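Long-range contacts in serine protease inhibitor 4, isoform B (Drosophila melanogaster, PDB 4P0F), which probably inhibits serine and cysteine endopeptidases and is seen here in its cleaved form: residues N95-M100 / F117-Q122; V99-Q104 / S123-K128. All coordinates share one frame; numbering follows the deposited sequence.

Contact 1. Residues N95-M100 / F117-Q122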
# COMPACT_ATOMS: atom_id res chain seq x y z
N ASN A 95 -12.01 6.98 -1.06
CA ASN A 95 -11.89 7.45 0.30
C ASN A 95 -13.26 7.63 0.93
O ASN A 95 -14.20 8.06 0.26
CB ASN A 95 -11.12 8.76 0.34
CG ASN A 95 -9.68 8.60 -0.09
OD1 ASN A 95 -8.99 7.69 0.37
ND2 ASN A 95 -9.22 9.48 -0.96
N LYS A 96 -13.35 7.32 2.21
CA LYS A 96 -14.59 7.57 2.94
C LYS A 96 -14.30 7.77 4.41
O LYS A 96 -13.42 7.14 4.97
CB LYS A 96 -15.58 6.41 2.76
CG LYS A 96 -16.97 6.67 3.33
CD LYS A 96 -18.02 5.79 2.67
CE LYS A 96 -19.42 6.12 3.15
NZ LYS A 96 -20.46 5.37 2.38
N ILE A 97 -15.08 8.65 5.04
CA ILE A 97 -14.99 8.86 6.47
C ILE A 97 -16.32 8.44 7.11
O ILE A 97 -17.39 8.71 6.57
CB ILE A 97 -14.65 10.32 6.83
CG1 ILE A 97 -14.43 10.46 8.34
CG2 ILE A 97 -15.72 11.29 6.35
CD1 ILE A 97 -13.81 11.80 8.77
N PHE A 98 -16.21 7.75 8.24
CA PHE A 98 -17.38 7.28 8.98
C PHE A 98 -17.36 7.97 10.34
O PHE A 98 -16.39 7.84 11.08
CB PHE A 98 -17.36 5.77 9.12
CG PHE A 98 -17.29 5.04 7.80
CD1 PHE A 98 -16.06 4.76 7.21
CD2 PHE A 98 -18.44 4.61 7.17
CE1 PHE A 98 -16.00 4.08 6.02
CE2 PHE A 98 -18.39 3.93 5.97
CZ PHE A 98 -17.16 3.66 5.39
N VAL A 99 -18.43 8.70 10.65
CA VAL A 99 -18.45 9.63 11.78
C VAL A 99 -19.51 9.26 12.80
O VAL A 99 -20.65 8.95 12.45
CB VAL A 99 -18.70 11.08 11.29
CG1 VAL A 99 -18.58 12.09 12.45
CG2 VAL A 99 -17.74 11.42 10.16
N MET A 100 -19.13 9.27 14.07
CA MET A 100 -20.05 8.99 15.18
C MET A 100 -21.34 9.80 15.03
O MET A 100 -21.29 11.01 14.84
CB MET A 100 -19.37 9.30 16.52
CG MET A 100 -20.19 9.07 17.79
SD MET A 100 -20.38 7.32 18.20
CE MET A 100 -21.76 6.93 17.24
N PHE A 117 -9.81 15.18 -1.53
CA PHE A 117 -9.62 13.74 -1.39
C PHE A 117 -10.79 12.96 -1.97
O PHE A 117 -10.79 11.73 -1.96
CB PHE A 117 -9.40 13.36 0.08
CG PHE A 117 -8.02 13.62 0.57
CD1 PHE A 117 -7.68 14.87 1.09
CD2 PHE A 117 -7.05 12.64 0.52
CE1 PHE A 117 -6.40 15.12 1.54
CE2 PHE A 117 -5.77 12.89 0.98
CZ PHE A 117 -5.44 14.13 1.49
N LEU A 118 -11.79 13.68 -2.47
CA LEU A 118 -12.92 13.07 -3.15
C LEU A 118 -13.58 12.05 -2.22
O LEU A 118 -14.11 11.03 -2.65
CB LEU A 118 -12.47 12.41 -4.46
CG LEU A 118 -11.75 13.34 -5.45
CD1 LEU A 118 -11.35 12.57 -6.70
CD2 LEU A 118 -12.61 14.54 -5.82
N SER A 119 -13.55 12.36 -0.93
CA SER A 119 -14.01 11.45 0.10
C SER A 119 -15.51 11.50 0.27
O SER A 119 -16.11 12.58 0.25
CB SER A 119 -13.36 11.77 1.44
OG SER A 119 -13.69 10.80 2.41
N ALA A 120 -16.11 10.33 0.44
CA ALA A 120 -17.50 10.24 0.84
C ALA A 120 -17.55 10.39 2.36
O ALA A 120 -16.52 10.38 3.02
CB ALA A 120 -18.10 8.91 0.41
N ALA A 121 -18.75 10.54 2.89
CA ALA A 121 -18.93 10.65 4.33
C ALA A 121 -20.25 10.03 4.75
O ALA A 121 -21.25 10.13 4.03
CB ALA A 121 -18.86 12.09 4.76
N GLN A 122 -20.24 9.37 5.90
CA GLN A 122 -21.43 8.70 6.42
C GLN A 122 -21.41 8.71 7.94
O GLN A 122 -20.36 8.53 8.54
CB GLN A 122 -21.49 7.27 5.90
CG GLN A 122 -22.71 6.48 6.37
CD GLN A 122 -22.77 5.08 5.77
OE1 GLN A 122 -21.83 4.63 5.13
NE2 GLN A 122 -23.88 4.39 5.98
O HOH W 1 -12.97 8.65 -3.28
O HOH W 2 -21.05 2.82 3.38
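K96, I97 and F98 pair in parallel with A120, A121 and Q122, joining strands 91-100 and 120-124 at the edge of serpin beta-sheet A; helix 107-115 completes a beta-alpha-beta unit. Backbone bonds run from A120 N to N95 O, I97 N to A120 O, Q122 N to I97 O and V99 N to Q122 O. On one face K96, with CG anti to its backbone N (chi1 -172°), runs extended past A120, small enough to be crossed, and its NZ hydrogen-bonds to Q122 OE1 at 3.2 Å, from above the carbonyl plane. A water links the same two atoms, while K96 CG lies 3.6 Å above the F98 ring near its rim. On the other, I97 CG2 touches A121 CB at 3.6 Å. Asparagine suits this buried position, where the amide meets a polar partner at each end: N95 ND2 reaches F117 O at 2.9 Å, on a lone pair and nearly straight (173°), and OD1 accepts from N167 ND2. Farther out, the F117 ring packs against F78 and helices 38-49 and 71-84. Beyond L118, whose phi is positive, S119 OG donates to A120 O, and one water joins N95 N to L118 O, 2.7 Å from that oxygen.

Contact 2. Residues V99-Q104 / S123-K128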
# COMPACT_ATOMS: atom_id res chain seq x y z
N VAL A 99 -18.43 8.70 10.65
CA VAL A 99 -18.45 9.63 11.78
C VAL A 99 -19.51 9.26 12.80
O VAL A 99 -20.65 8.95 12.45
CB VAL A 99 -18.70 11.08 11.29
CG1 VAL A 99 -18.58 12.09 12.45
CG2 VAL A 99 -17.74 11.42 10.16
N MET A 100 -19.13 9.27 14.07
CA MET A 100 -20.05 8.99 15.18
C MET A 100 -21.34 9.80 15.03
O MET A 100 -21.29 11.01 14.84
CB MET A 100 -19.37 9.30 16.52
CG MET A 100 -20.19 9.07 17.79
SD MET A 100 -20.38 7.32 18.20
CE MET A 100 -21.76 6.93 17.24
N ASP A 101 -22.49 9.12 15.08
CA ASP A 101 -23.79 9.81 15.03
C ASP A 101 -23.80 10.99 15.99
O ASP A 101 -23.42 10.84 17.15
CB ASP A 101 -24.95 8.89 15.40
CG ASP A 101 -25.31 7.91 14.30
OD1 ASP A 101 -24.97 8.14 13.11
OD2 ASP A 101 -25.96 6.90 14.63
N GLY A 102 -24.29 12.13 15.52
CA GLY A 102 -24.48 13.30 16.35
C GLY A 102 -23.31 14.27 16.32
O GLY A 102 -23.46 15.44 16.69
N TYR A 103 -22.15 13.80 15.89
CA TYR A 103 -20.97 14.66 15.78
C TYR A 103 -20.87 15.25 14.38
O TYR A 103 -21.12 14.58 13.39
CB TYR A 103 -19.70 13.89 16.14
CG TYR A 103 -19.60 13.63 17.62
CD1 TYR A 103 -20.22 12.54 18.19
CD2 TYR A 103 -18.91 14.51 18.46
CE1 TYR A 103 -20.15 12.31 19.56
CE2 TYR A 103 -18.83 14.28 19.81
CZ TYR A 103 -19.45 13.17 20.36
OH TYR A 103 -19.40 12.93 21.71
N GLN A 104 -20.54 16.54 14.32
CA GLN A 104 -20.38 17.25 13.05
C GLN A 104 -18.91 17.51 12.78
O GLN A 104 -18.17 17.91 13.68
CB GLN A 104 -21.14 18.57 13.08
CG GLN A 104 -22.62 18.41 13.40
CD GLN A 104 -23.38 19.69 13.18
OE1 GLN A 104 -23.65 20.45 14.12
NE2 GLN A 104 -23.74 19.95 11.93
N SER A 123 -22.58 8.91 8.55
CA SER A 123 -22.71 8.82 10.00
C SER A 123 -23.03 7.39 10.40
O SER A 123 -23.85 6.73 9.76
CB SER A 123 -23.80 9.77 10.50
OG SER A 123 -23.45 11.12 10.23
N VAL A 124 -22.38 6.90 11.46
CA VAL A 124 -22.62 5.56 11.98
C VAL A 124 -22.69 5.57 13.50
O VAL A 124 -22.20 6.51 14.14
CB VAL A 124 -21.51 4.56 11.54
CG1 VAL A 124 -21.42 4.49 10.01
CG2 VAL A 124 -20.17 4.94 12.14
N ASP A 125 -23.29 4.54 14.08
CA ASP A 125 -23.41 4.43 15.54
C ASP A 125 -22.34 3.47 16.07
O ASP A 125 -22.54 2.25 16.06
CB ASP A 125 -24.81 3.95 15.92
CG ASP A 125 -25.03 3.93 17.42
OD1 ASP A 125 -24.07 4.14 18.18
OD2 ASP A 125 -26.18 3.69 17.85
N PHE A 126 -21.21 4.01 16.52
CA PHE A 126 -20.11 3.17 17.00
C PHE A 126 -20.40 2.43 18.31
O PHE A 126 -19.71 1.48 18.65
CB PHE A 126 -18.83 4.01 17.16
CG PHE A 126 -18.19 4.41 15.85
CD1 PHE A 126 -17.72 3.45 14.96
CD2 PHE A 126 -18.01 5.75 15.53
CE1 PHE A 126 -17.11 3.83 13.78
CE2 PHE A 126 -17.42 6.14 14.34
CZ PHE A 126 -16.97 5.17 13.46
N SER A 127 -21.42 2.87 19.05
CA SER A 127 -21.85 2.14 20.24
C SER A 127 -22.40 0.78 19.83
O SER A 127 -22.28 -0.21 20.56
CB SER A 127 -22.90 2.93 21.02
OG SER A 127 -22.35 4.15 21.46
N LYS A 128 -23.02 0.74 18.65
CA LYS A 128 -23.43 -0.52 18.06
C LYS A 128 -22.29 -0.96 17.16
O LYS A 128 -22.36 -0.85 15.94
CB LYS A 128 -24.72 -0.36 17.27
CG LYS A 128 -25.93 -0.01 18.12
CD LYS A 128 -27.14 0.29 17.26
CE LYS A 128 -28.34 0.69 18.13
NZ LYS A 128 -29.50 1.15 17.32
O HOH W 3 -22.06 12.24 12.31
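M100 meets F126 through a folded side chain: CG is anti to the backbone N (chi1 180°), then chi2 of 74° and chi3 of -86° bend SD and CE round to the opposing segment. The methyl CE fits tightly against the backbone, 3.1 Å from F126 N and 3.2 Å from V124 O, while the sulfur sits at the edge of the F126 ring, 5.2 Å from SD to the ring centroid, a Met-aromatic contact. A flexible, polarisable methionine suits this bent path beside an aromatic edge. V124 CG2 lies 3.5 Å above one face of the F126 ring, toward its rim. An alanine in place of M100 would probably open a gap beside the F126 ring edge and the V124-F126 backbone, leaving that ring without its sulfur neighbour. The parallel pairing ends here with two bonds, V124 N to V99 O at 2.9 Å and D101 N to V124 O at 2.8 Å. D101 then lays OD1 against S123 CB (3.3 Å) and brings OD2 within 4.6 Å of D125 OD2, the two side chains crossing at about a right angle; such like charges are likely to repel each other mildly. A type II turn from M100 to Y103 needs the positive phi that G102 readily adopts. Its carbonyls M100 O and Y103 O share a water with S123 OG, a small hydroxyl suited to the exposed strand edge. From D125 a type I turn leads to K128, the N-cap of helix 129-143, and F126 also touches A132 and I136 of that helix and S161 and V164 of strand 161-174.

Contacts 1 and 2 are successive lengths of one parallel strand pair, 91-100 with 120-124, their centres about 12 Å apart. They share V99 and M100, and they also touch where F98 O meets F126 CZ at 3.6 Å. Along the chain the first segments of both come first, helix 107-115 follows, and the two partner segments follow one directly after the other, before helix 129-143. Contact 1 lies nearer the chain's centre; contact 2 is where the strands part into turns. Strand 161-174 flanks strand 91-100 on its other side and in turn pairs with strand 328-341, probably the inserted reactive loop, as in other cleaved serpins. Both contacts thus build the outer margin of sheet A.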